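Chitinase (Jonesia denitrificans, PDB 5VG0) carries a copper-binding lytic polysaccharide monooxygenase domain, the part described here, and as a whole protein probably degrades chitin. Local coordinates at residues Trp3-Pro8 against Asp69-Leu74; Ser9-Cys14 against Ala50-Asn55; Thr62-Thr67 against Thr111-Gly116; Thr80-Tyr85 against Thr94-Gly99; His118-Arg123 against Met137-Ser142. All blocks are in the same frame, centred on the assembly; numbering follows the deposited sequence. Where two conformers were deposited one is given.

Interaction 1. Residues Trp3-Pro8 against Asp69-Leu74; sequences WVTDPP and DLTWKL
Thr5 and Asp6 both face Thr71 across two antiparallel strands, a classic beta bulge, and the contact illustrates how a strand can take in an extra residue without losing its pairing. Strands 3-6 and 69-74 lie in the three-stranded sheet of the immunoglobulin-like sandwich of the lytic polysaccharide monooxygenase domain, and their directions differ by 132°.

Backbone hydrogen bonds fix the register. Trp3 and Lys73 exchange two, one of them from Lys73 N to Trp3 O at 2.9 Å. At the bulge Thr5 N donates to Thr71 O at 2.9 Å, while Thr71 N reaches Asp6 O at 2.8 Å, so one threonine backbone serves two successive residues.

Apolar packing fills the face bearing Val4 and Trp72. Val4 CG2 sits over the middle of the indole, 3.6 Å from the centroid of the six-membered ring of Trp72, a CH-pi contact. The other branch, CG1, stands anti to the backbone N (chi1 175°) and meets Leu70 CD2 at 3.9 Å. Tyr85 OH holds NE1 of the same indole.

On the other face of the sheet, Trp3 and Lys73 lie side by side, pointing the same way. Trp3 closely follows His1, a copper ligand. The extended lysine chain brings its CD within 3.7 Å of Trp3 CH2, and Thr5 CG2 rests 3.6 Å above the Trp3 ring plane, displaced toward the rim.

Interaction 2. Residues Ser9-Cys14 against Ala50-Asn55; sequences SRQALC and AILDDN
Arg10 meets the 50-55 segment in two ways, with its aliphatic base packed against Leu52 and its guanidinium bonded to oxygens farther along the chain. The compact, buried part is shared with Leu52. Leu52 CD2 comes 3.9 Å from Arg10 CB and 4.0 Å from Gln11 N, tucking a methyl group against the first turn of the helix that Ser9 caps. Gln11, whose NE2 bonds to Tyr134 O, adds a lighter touch, its OE1 reaching Leu52 CD1 at 4.2 Å. The arginine chain, extended from CG to NE, carries NE outward from the helix. Arg10 NH1 gives a 2.8 Å bond to Leu52 O.

The solvent side belongs to exposed Asn55. Its OD1 takes both terminal nitrogens, with Arg10 NH1 to Asn55 OD1 at 3.1 Å and Arg10 NH2 to Asn55 OD1 at 3.0 Å. This oxygen lies at the edge of the guanidinium, close to its plane, although the amide itself is turned 80° from it.

Outside the two segments, Asp138 forms a salt bridge with Arg10 NE and Trp59 a cation-pi contact. Two neutral oxygens, one carboxylate and an aromatic ring thus share a largely buried cation, an environment that would be expected to stabilise its positive charge while tying the loop to the helix.

Interaction 3. Residues Thr62-Thr67 against Thr111-Gly116; sequences TEIAST and TDLPTG
Ser66 O receives a nearly straight hydrogen bond from Leu113 N (3.0 Å, N-H...O angle 170°), which approaches in the carbonyl plane on a lone pair and joins two irregular chain segments, the link after strand 62-64 and the loop before strand 118-126. Asp112, with a positive phi of 59°, bends the second segment beside this oxygen; its own N is close to Ser66 O but poorly angled for a bond.

The leucine side chain then folds over the same carbonyl. Leu113 CB and CG lie 3.5 and 3.6 Å from Ser66 O, and CD1 continues to the tip of Ile64, meeting its CD1 at 3.8 Å. The two side chains cross at about a right angle. The pair packs against strand 131-141 through Ile64, which touches Val139 and Val141, and against strand 80-87 through Leu113, which touches Val87.

Nearer the surface Thr67 and Thr111 run side by side, pointing the same way. Thr67 OG1 rests 3.6 Å from Thr111 CB, and the CG2 methyls of Thr67 and Thr111 are 3.9 Å apart.

Far from the copper, this is plain packing between loops: one directed backbone bond, with Leu113 CB and CG against its accepting oxygen, is the single hydrogen bond in a contact otherwise made by van der Waals packing.

Interaction 4. Residues Thr80-Tyr85 against Thr94-Gly99; sequences TSTWEY and TFDQKG
Trp83 and Phe95 form the central pair of a beta hairpin, exchanging backbone hydrogen bonds in both directions: Trp83 N to Phe95 O and Phe95 N to Trp83 O, each 2.9 Å. Strands 82-85 and 94-96 are almost exactly antiparallel, at 173°. Next to these pairs Gln97 N donates to Ser81 O at 2.8 Å, and Gly99 N makes a weak bond to Thr80 O.

Among the side chains, Trp83 NE1 donates to Gln97 OE1 at 2.9 Å. The glutamine chain bends at its second torsion (chi2 77°), and the amide stands nearly perpendicular to the indole, its oxygen at the ring edge. Phe95 and Tyr85 meet rim to rim, with Phe95 CD1 3.6 Å from Tyr85 CE2 and the planes at 88°. Thr80 CG2 lies 3.5 Å above one face of the Trp83 indole, toward its rim.

A second layer positions Gln97 and Thr80. Asp96 OD1 accepts from Lys98 N, an Asx turn that shapes the chain around Gln97. Thr80 OG1 bonds to the backbone of His78, a copper ligand, and to Trp124 NE1. On the face bearing Thr82, Glu84 and Thr94, a water links Glu84 OE2 to Thr94 OG1, while Glu84 OE1 pairs with Arg123.

Further out, Trp83 stacks on Trp124 and meets Trp72, Phe95 stacks on His108, and Tyr85 OH bonds to His108 ND1. The hairpin thereby packs against strands 68-74 and 105-110 of the facing sheet, with strand 118-126 alongside 80-87.

Interaction 5. Residues His118-Arg123 against Met137-Ser142; sequences HTILAR and MDVVVS
His118 and Val139 bind each other through both backbone groups, the first rung of a twisted antiparallel hairpin whose strands 118-123 and 137-141 run at 141°. His118 N reaches Val139 O and Val139 N reaches His118 O, both at 3.0 Å. Two residues along, Ile120 N bonds to Met137 O at 2.9 Å and Met137 N returns to Ile120 O at 2.8 Å. Four amides and four carbonyls are thus satisfied within the pair, and the CA of Thr119 adds a C-H...O contact to Met137 O.

The polar side chains are also paired. Thr119 lies beside Asp138, pointing the same way, and its OG1 donates to Asp138 OD1 at 2.9 Å, almost on the C-O axis of that oxygen. The other carboxylate oxygen, OD2, takes Arg10 NE in a salt bridge. Both nitrogens of the His118 ring find partners outside the two segments, ND1 in Asp88 OD2 and NE2 in Thr115 O.

The face of Ile120, Met137 and Val139 is apolar except for His118 at its end. Ile120 CD1 meets Val139 CG2 at 4.1 Å, the side chains crossing at about a right angle. Contacts of the Met137 methyl are doubtful, because this side chain has a second conformer.

Against the purely apolar packing of Ile120 on Val139 stands the Thr119-Asp138 pair, whose carboxylate is shared between a hydroxyl and a guanidinium, which would be expected to hold it ionised.

Overall arrangement
Along the chain interaction 2 is nested within the loop closed by interaction 1, whose segments alternate with those of interaction 3; interaction 4 lies inside the span of interaction 3, and interaction 5 comes last. Interaction 1 belongs to the three-stranded sheet, whereas interactions 4 and 5, centres about 19 Å apart, share the facing one through paired strands 80-87 and 118-126. Interactions 3 and 5 sit closest, about 8 Å between centres. Interaction 2, its centre about 23 Å from that of interaction 4, joins helix 10-15 to the 50-55 loop, with Arg10 also bridging to Asp138 of interaction 5. Interactions 1 and 4 approach the copper ligands, Trp3 near His1 and Thr80 near His78; 3 and 5 lie away.

Interaction 1. Residues Trp3-Pro8 against Asp69-Leu74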
# COMPACT_ATOMS: atom_id res chain seq x y z
N TRP A 3 -7.20 -0.74 -1.06
CA TRP A 3 -6.09 0.08 -0.58
C TRP A 3 -5.93 -0.09 0.92
O TRP A 3 -6.82 -0.59 1.61
CB TRP A 3 -6.24 1.55 -0.99
CG TRP A 3 -7.23 2.38 -0.24
CD1 TRP A 3 -6.92 3.33 0.67
CD2 TRP A 3 -8.66 2.41 -0.38
NE1 TRP A 3 -8.05 3.95 1.12
CE2 TRP A 3 -9.14 3.41 0.49
CE3 TRP A 3 -9.57 1.70 -1.16
CZ2 TRP A 3 -10.49 3.70 0.63
CZ3 TRP A 3 -10.91 1.99 -1.04
CH2 TRP A 3 -11.36 2.98 -0.15
N VAL A 4 -4.79 0.35 1.42
CA VAL A 4 -4.46 0.27 2.84
C VAL A 4 -4.95 1.53 3.53
O VAL A 4 -4.56 2.65 3.18
CB VAL A 4 -2.95 0.09 3.04
CG1 VAL A 4 -2.60 0.13 4.51
CG2 VAL A 4 -2.48 -1.21 2.42
N THR A 5 -5.80 1.34 4.53
CA THR A 5 -6.41 2.46 5.23
C THR A 5 -5.74 2.79 6.56
O THR A 5 -5.89 3.91 7.03
CB THR A 5 -7.90 2.18 5.47
OG1 THR A 5 -8.02 1.01 6.28
CG2 THR A 5 -8.65 1.97 4.16
N ASP A 6 -5.02 1.86 7.17
CA ASP A 6 -4.41 2.09 8.47
C ASP A 6 -3.20 1.17 8.62
O ASP A 6 -3.31 -0.02 8.46
CB ASP A 6 -5.41 1.82 9.58
CG ASP A 6 -4.86 2.20 10.93
OD1 ASP A 6 -4.33 3.31 11.05
OD2 ASP A 6 -4.96 1.38 11.87
N PRO A 7 -2.01 1.73 8.89
CA PRO A 7 -1.68 3.15 8.79
C PRO A 7 -1.98 3.62 7.37
O PRO A 7 -1.86 2.85 6.43
CB PRO A 7 -0.17 3.20 9.09
CG PRO A 7 0.33 1.86 8.93
CD PRO A 7 -0.80 0.90 9.05
N PRO A 8 -2.39 4.87 7.20
CA PRO A 8 -2.88 5.27 5.88
C PRO A 8 -1.80 5.26 4.82
O PRO A 8 -0.70 5.79 5.02
CB PRO A 8 -3.43 6.68 6.11
CG PRO A 8 -2.82 7.13 7.35
CD PRO A 8 -2.60 5.93 8.20
N ASP A 69 -0.58 -3.59 13.33
CA ASP A 69 -1.64 -4.17 12.53
C ASP A 69 -1.93 -3.22 11.38
O ASP A 69 -2.17 -2.03 11.58
CB ASP A 69 -2.91 -4.36 13.37
CG ASP A 69 -2.80 -5.47 14.38
OD1 ASP A 69 -1.84 -6.26 14.33
OD2 ASP A 69 -3.71 -5.57 15.23
N LEU A 70 -1.94 -3.77 10.18
CA LEU A 70 -2.18 -3.03 8.95
C LEU A 70 -3.49 -3.53 8.34
O LEU A 70 -3.68 -4.74 8.19
CB LEU A 70 -1.00 -3.29 8.04
CG LEU A 70 -0.99 -2.59 6.72
CD1 LEU A 70 0.46 -2.35 6.34
CD2 LEU A 70 -1.68 -3.42 5.69
N THR A 71 -4.37 -2.61 7.97
CA THR A 71 -5.71 -2.94 7.51
C THR A 71 -5.92 -2.47 6.07
O THR A 71 -5.62 -1.32 5.73
CB THR A 71 -6.77 -2.34 8.42
OG1 THR A 71 -6.64 -2.93 9.71
CG2 THR A 71 -8.18 -2.61 7.88
N TRP A 72 -6.44 -3.38 5.26
CA TRP A 72 -6.89 -3.12 3.90
C TRP A 72 -8.41 -3.00 3.84
O TRP A 72 -9.13 -3.68 4.56
CB TRP A 72 -6.54 -4.29 2.99
CG TRP A 72 -5.10 -4.50 2.65
CD1 TRP A 72 -4.14 -5.09 3.41
CD2 TRP A 72 -4.47 -4.14 1.42
NE1 TRP A 72 -2.95 -5.12 2.72
CE2 TRP A 72 -3.13 -4.54 1.50
CE3 TRP A 72 -4.92 -3.51 0.25
CZ2 TRP A 72 -2.22 -4.34 0.46
CZ3 TRP A 72 -4.02 -3.30 -0.78
CH2 TRP A 72 -2.69 -3.72 -0.67
N LYS A 73 -8.87 -2.15 2.93
CA LYS A 73 -10.25 -2.13 2.47
C LYS A 73 -10.24 -2.54 1.02
O LYS A 73 -9.59 -1.89 0.19
CB LYS A 73 -10.84 -0.73 2.61
CG LYS A 73 -12.25 -0.62 2.08
CD LYS A 73 -12.83 0.75 2.35
CE LYS A 73 -14.28 0.83 1.93
NZ LYS A 73 -14.85 2.16 2.23
N LEU A 74 -10.93 -3.63 0.70
CA LEU A 74 -10.99 -4.12 -0.67
C LEU A 74 -12.38 -3.85 -1.21
O LEU A 74 -13.37 -4.24 -0.60
CB LEU A 74 -10.70 -5.61 -0.74
CG LEU A 74 -9.43 -6.08 -0.03
CD1 LEU A 74 -9.23 -7.58 -0.31
CD2 LEU A 74 -8.19 -5.29 -0.43
O HOH W 1 -5.00 -1.50 11.40
O HOH W 2 -2.38 0.26 13.02

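Interaction 2. Residues Ser9-Cys14 against Ala50-Asn55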
# COMPACT_ATOMS: atom_id res chain seq x y z
N SER A 9 -2.13 4.71 3.66
CA SER A 9 -1.29 4.79 2.49
C SER A 9 -1.32 6.21 1.91
O SER A 9 -2.18 7.04 2.21
CB SER A 9 -1.77 3.80 1.44
OG SER A 9 -3.13 4.05 1.10
N ARG A 10 -0.37 6.46 1.00
CA ARG A 10 -0.34 7.74 0.30
C ARG A 10 -1.68 8.01 -0.40
O ARG A 10 -2.22 9.11 -0.30
CB ARG A 10 0.85 7.79 -0.67
CG ARG A 10 2.19 7.85 0.04
CD ARG A 10 3.34 8.05 -0.92
NE ARG A 10 4.59 8.12 -0.18
CZ ARG A 10 5.78 8.33 -0.72
NH1 ARG A 10 5.92 8.50 -2.01
NH2 ARG A 10 6.82 8.38 0.09
N GLN A 11 -2.24 7.00 -1.07
CA GLN A 11 -3.51 7.21 -1.75
C GLN A 11 -4.64 7.45 -0.75
O GLN A 11 -5.55 8.23 -1.04
CB GLN A 11 -3.84 6.09 -2.74
CG GLN A 11 -3.79 4.66 -2.21
CD GLN A 11 -2.47 4.00 -2.54
OE1 GLN A 11 -1.41 4.49 -2.15
NE2 GLN A 11 -2.53 2.91 -3.28
N ALA A 12 -4.61 6.78 0.41
CA ALA A 12 -5.62 7.04 1.44
C ALA A 12 -5.58 8.48 1.93
O ALA A 12 -6.63 9.10 2.14
CB ALA A 12 -5.41 6.11 2.63
N LEU A 13 -4.39 9.03 2.11
CA LEU A 13 -4.25 10.39 2.59
C LEU A 13 -4.76 11.38 1.56
O LEU A 13 -5.40 12.38 1.90
CB LEU A 13 -2.80 10.66 2.95
CG LEU A 13 -2.31 9.87 4.16
CD1 LEU A 13 -0.80 9.87 4.23
CD2 LEU A 13 -2.89 10.38 5.44
N CYS A 14 -4.49 11.12 0.28
CA CYS A 14 -5.06 11.94 -0.77
C CYS A 14 -6.59 11.90 -0.72
O CYS A 14 -7.26 12.94 -0.78
CB CYS A 14 -4.57 11.46 -2.14
SG CYS A 14 -2.82 11.78 -2.45
N ALA A 50 1.37 8.94 -10.95
CA ALA A 50 2.79 9.20 -10.74
C ALA A 50 3.06 10.07 -9.51
O ALA A 50 4.16 10.01 -8.96
CB ALA A 50 3.40 9.87 -11.97
N ILE A 51 2.09 10.88 -9.08
CA ILE A 51 2.30 11.70 -7.89
C ILE A 51 2.67 10.84 -6.69
O ILE A 51 3.38 11.31 -5.79
CB ILE A 51 1.05 12.55 -7.60
CG1 ILE A 51 1.35 13.55 -6.47
CG2 ILE A 51 -0.13 11.66 -7.23
CD1 ILE A 51 0.69 14.86 -6.60
N LEU A 52 2.20 9.59 -6.64
CA LEU A 52 2.48 8.74 -5.49
C LEU A 52 3.96 8.42 -5.36
O LEU A 52 4.38 7.98 -4.29
CB LEU A 52 1.70 7.44 -5.59
CG LEU A 52 0.17 7.59 -5.61
CD1 LEU A 52 -0.47 6.24 -5.84
CD2 LEU A 52 -0.34 8.24 -4.33
N ASP A 53 4.74 8.59 -6.42
CA ASP A 53 6.18 8.36 -6.40
C ASP A 53 6.98 9.60 -6.05
O ASP A 53 8.21 9.50 -5.94
CB ASP A 53 6.67 7.87 -7.77
CG ASP A 53 6.03 6.57 -8.21
OD1 ASP A 53 5.84 5.68 -7.38
OD2 ASP A 53 5.77 6.42 -9.43
N ASP A 54 6.35 10.76 -5.89
CA ASP A 54 7.06 12.02 -5.75
C ASP A 54 7.39 12.25 -4.28
O ASP A 54 6.56 12.72 -3.51
CB ASP A 54 6.21 13.15 -6.30
CG ASP A 54 6.92 14.48 -6.30
OD1 ASP A 54 8.02 14.57 -5.74
OD2 ASP A 54 6.34 15.42 -6.86
N ASN A 55 8.63 11.96 -3.91
CA ASN A 55 9.07 12.09 -2.52
C ASN A 55 9.36 13.53 -2.13
O ASN A 55 9.63 13.79 -0.95
CB ASN A 55 10.28 11.20 -2.25
CG ASN A 55 9.94 9.74 -2.36
OD1 ASN A 55 8.93 9.28 -1.85
ND2 ASN A 55 10.76 9.02 -3.07

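Interaction 3. Residues Thr62-Thr67 against Thr111-Gly116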
# COMPACT_ATOMS: atom_id res chain seq x y z
N THR A 62 2.90 8.52 9.74
CA THR A 62 2.18 7.97 10.88
C THR A 62 3.18 7.35 11.85
O THR A 62 4.04 6.57 11.44
CB THR A 62 1.19 6.92 10.41
OG1 THR A 62 0.32 7.50 9.44
CG2 THR A 62 0.35 6.38 11.56
N GLU A 63 3.04 7.67 13.12
CA GLU A 63 3.87 7.08 14.16
C GLU A 63 3.31 5.71 14.53
O GLU A 63 2.12 5.58 14.85
CB GLU A 63 3.89 7.96 15.40
CG GLU A 63 4.56 9.31 15.17
CD GLU A 63 4.45 10.27 16.34
OE1 GLU A 63 4.02 9.84 17.44
OE2 GLU A 63 4.80 11.45 16.17
N ILE A 64 4.16 4.69 14.49
CA ILE A 64 3.75 3.32 14.78
C ILE A 64 4.82 2.66 15.63
O ILE A 64 5.93 3.17 15.79
CB ILE A 64 3.49 2.49 13.50
CG1 ILE A 64 4.77 2.37 12.66
CG2 ILE A 64 2.36 3.08 12.68
CD1 ILE A 64 4.67 1.31 11.59
N ALA A 65 4.48 1.50 16.16
CA ALA A 65 5.40 0.64 16.88
C ALA A 65 6.05 -0.36 15.91
O ALA A 65 5.69 -0.45 14.74
CB ALA A 65 4.63 -0.09 17.98
N SER A 66 7.00 -1.16 16.42
CA SER A 66 7.73 -2.10 15.58
C SER A 66 6.90 -3.31 15.20
O SER A 66 7.25 -4.02 14.26
CB SER A 66 9.03 -2.54 16.23
OG SER A 66 8.78 -3.20 17.46
N THR A 67 5.82 -3.57 15.94
CA THR A 67 4.78 -4.52 15.56
C THR A 67 3.50 -3.71 15.39
O THR A 67 3.15 -2.92 16.28
CB THR A 67 4.62 -5.61 16.63
OG1 THR A 67 5.75 -6.46 16.58
CG2 THR A 67 3.38 -6.44 16.39
N THR A 111 5.75 -7.41 11.97
CA THR A 111 6.60 -7.40 13.16
C THR A 111 8.03 -7.06 12.77
O THR A 111 8.41 -7.13 11.60
CB THR A 111 6.59 -8.74 13.94
OG1 THR A 111 7.33 -9.73 13.23
CG2 THR A 111 5.19 -9.20 14.24
N ASP A 112 8.84 -6.70 13.76
CA ASP A 112 10.27 -6.49 13.54
C ASP A 112 10.52 -5.39 12.51
O ASP A 112 11.45 -5.48 11.71
CB ASP A 112 10.99 -7.79 13.17
CG ASP A 112 12.49 -7.66 13.13
OD1 ASP A 112 13.06 -6.87 13.90
OD2 ASP A 112 13.11 -8.38 12.33
N LEU A 113 9.72 -4.33 12.56
CA LEU A 113 10.00 -3.18 11.71
C LEU A 113 11.14 -2.36 12.30
O LEU A 113 11.19 -2.15 13.51
CB LEU A 113 8.77 -2.30 11.58
CG LEU A 113 7.59 -2.95 10.86
CD1 LEU A 113 6.36 -2.07 10.96
CD2 LEU A 113 7.90 -3.24 9.42
N PRO A 114 12.07 -1.90 11.47
CA PRO A 114 13.20 -1.12 11.99
C PRO A 114 12.73 0.24 12.49
O PRO A 114 11.80 0.84 11.95
CB PRO A 114 14.11 -0.98 10.77
CG PRO A 114 13.17 -1.04 9.61
CD PRO A 114 12.11 -2.02 10.01
N THR A 115 13.41 0.74 13.51
CA THR A 115 13.04 2.04 14.05
C THR A 115 13.46 3.16 13.10
O THR A 115 14.34 3.00 12.26
CB THR A 115 13.62 2.27 15.45
OG1 THR A 115 15.05 2.27 15.40
CG2 THR A 115 13.15 1.21 16.44
N GLY A 116 12.82 4.31 13.28
CA GLY A 116 13.09 5.48 12.45
C GLY A 116 12.08 5.63 11.33
O GLY A 116 11.02 5.02 11.31

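Interaction 4. Residues Thr80-Tyr85 against Thr94-Gly99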
# COMPACT_ATOMS: atom_id res chain seq x y z
N THR A 80 -6.28 -14.15 -4.77
CA THR A 80 -4.99 -13.57 -4.43
C THR A 80 -3.95 -14.67 -4.29
O THR A 80 -4.21 -15.72 -3.71
CB THR A 80 -5.12 -12.83 -3.10
OG1 THR A 80 -6.05 -11.76 -3.25
CG2 THR A 80 -3.82 -12.28 -2.61
N SER A 81 -2.75 -14.38 -4.79
CA SER A 81 -1.61 -15.25 -4.52
C SER A 81 -0.97 -14.83 -3.21
O SER A 81 -1.23 -15.44 -2.18
CB SER A 81 -0.63 -15.24 -5.69
OG SER A 81 -0.27 -13.92 -6.00
N THR A 82 -0.19 -13.76 -3.21
CA THR A 82 0.47 -13.28 -2.01
C THR A 82 0.24 -11.79 -1.80
O THR A 82 0.00 -11.03 -2.73
CB THR A 82 1.98 -13.53 -2.05
OG1 THR A 82 2.53 -12.92 -3.21
CG2 THR A 82 2.32 -15.00 -2.01
N TRP A 83 0.38 -11.42 -0.53
CA TRP A 83 0.54 -10.05 -0.08
C TRP A 83 2.00 -9.91 0.33
O TRP A 83 2.46 -10.64 1.21
CB TRP A 83 -0.37 -9.78 1.12
CG TRP A 83 -1.80 -10.17 0.94
CD1 TRP A 83 -2.34 -11.40 1.15
CD2 TRP A 83 -2.86 -9.32 0.52
NE1 TRP A 83 -3.68 -11.36 0.88
CE2 TRP A 83 -4.03 -10.10 0.50
CE3 TRP A 83 -2.93 -7.96 0.17
CZ2 TRP A 83 -5.25 -9.57 0.12
CZ3 TRP A 83 -4.15 -7.45 -0.19
CH2 TRP A 83 -5.29 -8.24 -0.22
N GLU A 84 2.72 -9.01 -0.30
CA GLU A 84 4.14 -8.81 -0.02
C GLU A 84 4.34 -7.44 0.58
O GLU A 84 3.82 -6.45 0.07
CB GLU A 84 4.97 -8.92 -1.30
CG GLU A 84 4.96 -10.32 -1.90
CD GLU A 84 5.67 -10.36 -3.22
OE1 GLU A 84 5.24 -9.66 -4.15
OE2 GLU A 84 6.68 -11.09 -3.32
N TYR A 85 5.09 -7.38 1.66
CA TYR A 85 5.40 -6.14 2.35
C TYR A 85 6.89 -5.89 2.31
O TYR A 85 7.67 -6.73 2.76
CB TYR A 85 4.91 -6.18 3.79
CG TYR A 85 3.41 -6.28 3.88
CD1 TYR A 85 2.63 -5.16 3.84
CD2 TYR A 85 2.78 -7.50 3.96
CE1 TYR A 85 1.26 -5.22 3.90
CE2 TYR A 85 1.38 -7.57 4.03
CZ TYR A 85 0.63 -6.42 3.99
OH TYR A 85 -0.74 -6.43 4.05
N THR A 94 5.81 -11.90 3.78
CA THR A 94 4.88 -12.37 2.76
C THR A 94 3.76 -13.12 3.45
O THR A 94 4.00 -13.89 4.38
CB THR A 94 5.60 -13.33 1.80
OG1 THR A 94 6.70 -12.64 1.21
CG2 THR A 94 4.69 -13.83 0.69
N PHE A 95 2.53 -12.90 3.00
CA PHE A 95 1.37 -13.67 3.44
C PHE A 95 0.79 -14.37 2.23
O PHE A 95 0.52 -13.73 1.21
CB PHE A 95 0.30 -12.75 4.03
CG PHE A 95 0.71 -12.11 5.31
CD1 PHE A 95 1.50 -10.98 5.31
CD2 PHE A 95 0.30 -12.63 6.52
CE1 PHE A 95 1.87 -10.37 6.50
CE2 PHE A 95 0.67 -12.03 7.71
CZ PHE A 95 1.46 -10.90 7.69
N ASP A 96 0.59 -15.67 2.33
CA ASP A 96 0.11 -16.50 1.23
C ASP A 96 -1.40 -16.68 1.38
O ASP A 96 -1.87 -17.23 2.38
CB ASP A 96 0.84 -17.85 1.31
CG ASP A 96 0.53 -18.76 0.16
OD1 ASP A 96 -0.18 -18.37 -0.79
OD2 ASP A 96 1.08 -19.88 0.23
N GLN A 97 -2.15 -16.23 0.39
CA GLN A 97 -3.60 -16.42 0.37
C GLN A 97 -4.00 -17.67 -0.40
O GLN A 97 -5.19 -18.01 -0.45
CB GLN A 97 -4.29 -15.19 -0.23
CG GLN A 97 -5.75 -14.99 0.20
CD GLN A 97 -5.88 -14.45 1.59
OE1 GLN A 97 -5.18 -13.53 1.98
NE2 GLN A 97 -6.79 -14.99 2.35
N LYS A 98 -3.05 -18.36 -1.00
CA LYS A 98 -3.28 -19.68 -1.57
C LYS A 98 -4.26 -19.65 -2.74
O LYS A 98 -4.95 -20.65 -3.01
CB LYS A 98 -3.73 -20.68 -0.51
CG LYS A 98 -2.79 -20.83 0.67
CD LYS A 98 -1.74 -21.88 0.42
CE LYS A 98 -0.89 -22.14 1.66
NZ LYS A 98 0.29 -22.97 1.35
N GLY A 99 -4.32 -18.55 -3.46
CA GLY A 99 -5.23 -18.42 -4.58
C GLY A 99 -6.67 -18.18 -4.21
O GLY A 99 -7.53 -18.21 -5.11
O HOH W 3 7.31 -13.20 -1.53

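Interaction 5. Residues His118-Arg123 against Met137-Ser142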
# COMPACT_ATOMS: atom_id res chain seq x y z
N HIS A 118 10.65 5.21 7.69
CA HIS A 118 10.69 4.21 6.63
C HIS A 118 9.45 4.33 5.77
O HIS A 118 8.45 4.91 6.16
CB HIS A 118 10.76 2.79 7.21
CG HIS A 118 11.95 2.62 8.06
ND1 HIS A 118 13.20 2.39 7.53
CD2 HIS A 118 12.12 2.72 9.40
CE1 HIS A 118 14.08 2.34 8.50
NE2 HIS A 118 13.46 2.55 9.65
N THR A 119 9.54 3.75 4.59
CA THR A 119 8.38 3.61 3.71
C THR A 119 8.10 2.13 3.52
O THR A 119 8.98 1.38 3.07
CB THR A 119 8.59 4.31 2.37
OG1 THR A 119 8.81 5.71 2.62
CG2 THR A 119 7.37 4.15 1.47
N ILE A 120 6.90 1.71 3.87
CA ILE A 120 6.46 0.34 3.64
C ILE A 120 5.73 0.31 2.31
O ILE A 120 4.84 1.14 2.08
CB ILE A 120 5.51 -0.13 4.76
CG1 ILE A 120 6.18 -0.04 6.12
CG2 ILE A 120 5.00 -1.54 4.48
CD1 ILE A 120 5.26 -0.29 7.28
N LEU A 121 6.09 -0.62 1.43
CA LEU A 121 5.32 -0.88 0.21
C LEU A 121 4.59 -2.19 0.39
O LEU A 121 5.21 -3.22 0.68
CB LEU A 121 6.24 -0.96 -1.01
CG LEU A 121 5.56 -1.45 -2.30
CD1 LEU A 121 4.54 -0.45 -2.80
CD2 LEU A 121 6.58 -1.79 -3.36
N ALA A 122 3.28 -2.14 0.23
CA ALA A 122 2.43 -3.32 0.21
C ALA A 122 2.07 -3.59 -1.23
O ALA A 122 1.53 -2.73 -1.91
CB ALA A 122 1.19 -3.10 1.06
N ARG A 123 2.37 -4.80 -1.69
CA ARG A 123 2.09 -5.25 -3.04
C ARG A 123 1.12 -6.41 -2.96
O ARG A 123 1.45 -7.46 -2.40
CB ARG A 123 3.40 -5.64 -3.71
CG ARG A 123 3.31 -5.93 -5.16
CD ARG A 123 4.71 -5.91 -5.79
NE ARG A 123 5.45 -7.12 -5.50
CZ ARG A 123 6.64 -7.41 -6.01
NH1 ARG A 123 7.29 -6.54 -6.77
NH2 ARG A 123 7.20 -8.58 -5.76
N MET A 137 3.18 3.36 2.50
CA MET A 137 2.84 3.94 3.80
C MET A 137 4.11 4.54 4.37
O MET A 137 5.11 3.84 4.57
CB MET A 137 2.32 2.89 4.78
CG MET A 137 0.91 2.36 4.53
SD MET A 137 0.60 1.46 3.00
CE MET A 137 1.68 0.06 3.24
N ASP A 138 4.08 5.82 4.66
CA ASP A 138 5.20 6.52 5.29
C ASP A 138 5.00 6.48 6.79
O ASP A 138 3.99 6.96 7.30
CB ASP A 138 5.27 7.96 4.78
CG ASP A 138 5.49 8.00 3.30
OD1 ASP A 138 6.56 7.53 2.85
OD2 ASP A 138 4.61 8.49 2.58
N VAL A 139 5.98 5.91 7.50
CA VAL A 139 5.84 5.65 8.92
C VAL A 139 7.09 6.10 9.65
O VAL A 139 8.18 6.21 9.08
CB VAL A 139 5.56 4.15 9.20
CG1 VAL A 139 4.24 3.75 8.58
CG2 VAL A 139 6.70 3.25 8.72
N VAL A 140 6.92 6.36 10.93
CA VAL A 140 8.03 6.56 11.86
C VAL A 140 7.84 5.53 12.96
O VAL A 140 6.83 5.55 13.66
CB VAL A 140 8.07 7.98 12.44
CG1 VAL A 140 9.28 8.12 13.36
CG2 VAL A 140 8.11 9.02 11.33
N VAL A 141 8.80 4.63 13.08
CA VAL A 141 8.72 3.51 14.01
C VAL A 141 9.51 3.86 15.26
O VAL A 141 10.66 4.29 15.17
CB VAL A 141 9.28 2.24 13.34
CG1 VAL A 141 9.31 1.08 14.34
CG2 VAL A 141 8.48 1.88 12.08
N SER A 142 8.92 3.64 16.42
CA SER A 142 9.66 3.77 17.67
C SER A 142 9.27 2.68 18.64
O SER A 142 10.00 2.42 19.59
CB SER A 142 9.43 5.14 18.30
OG SER A 142 8.07 5.31 18.64
OXT SER A 142 8.23 2.07 18.46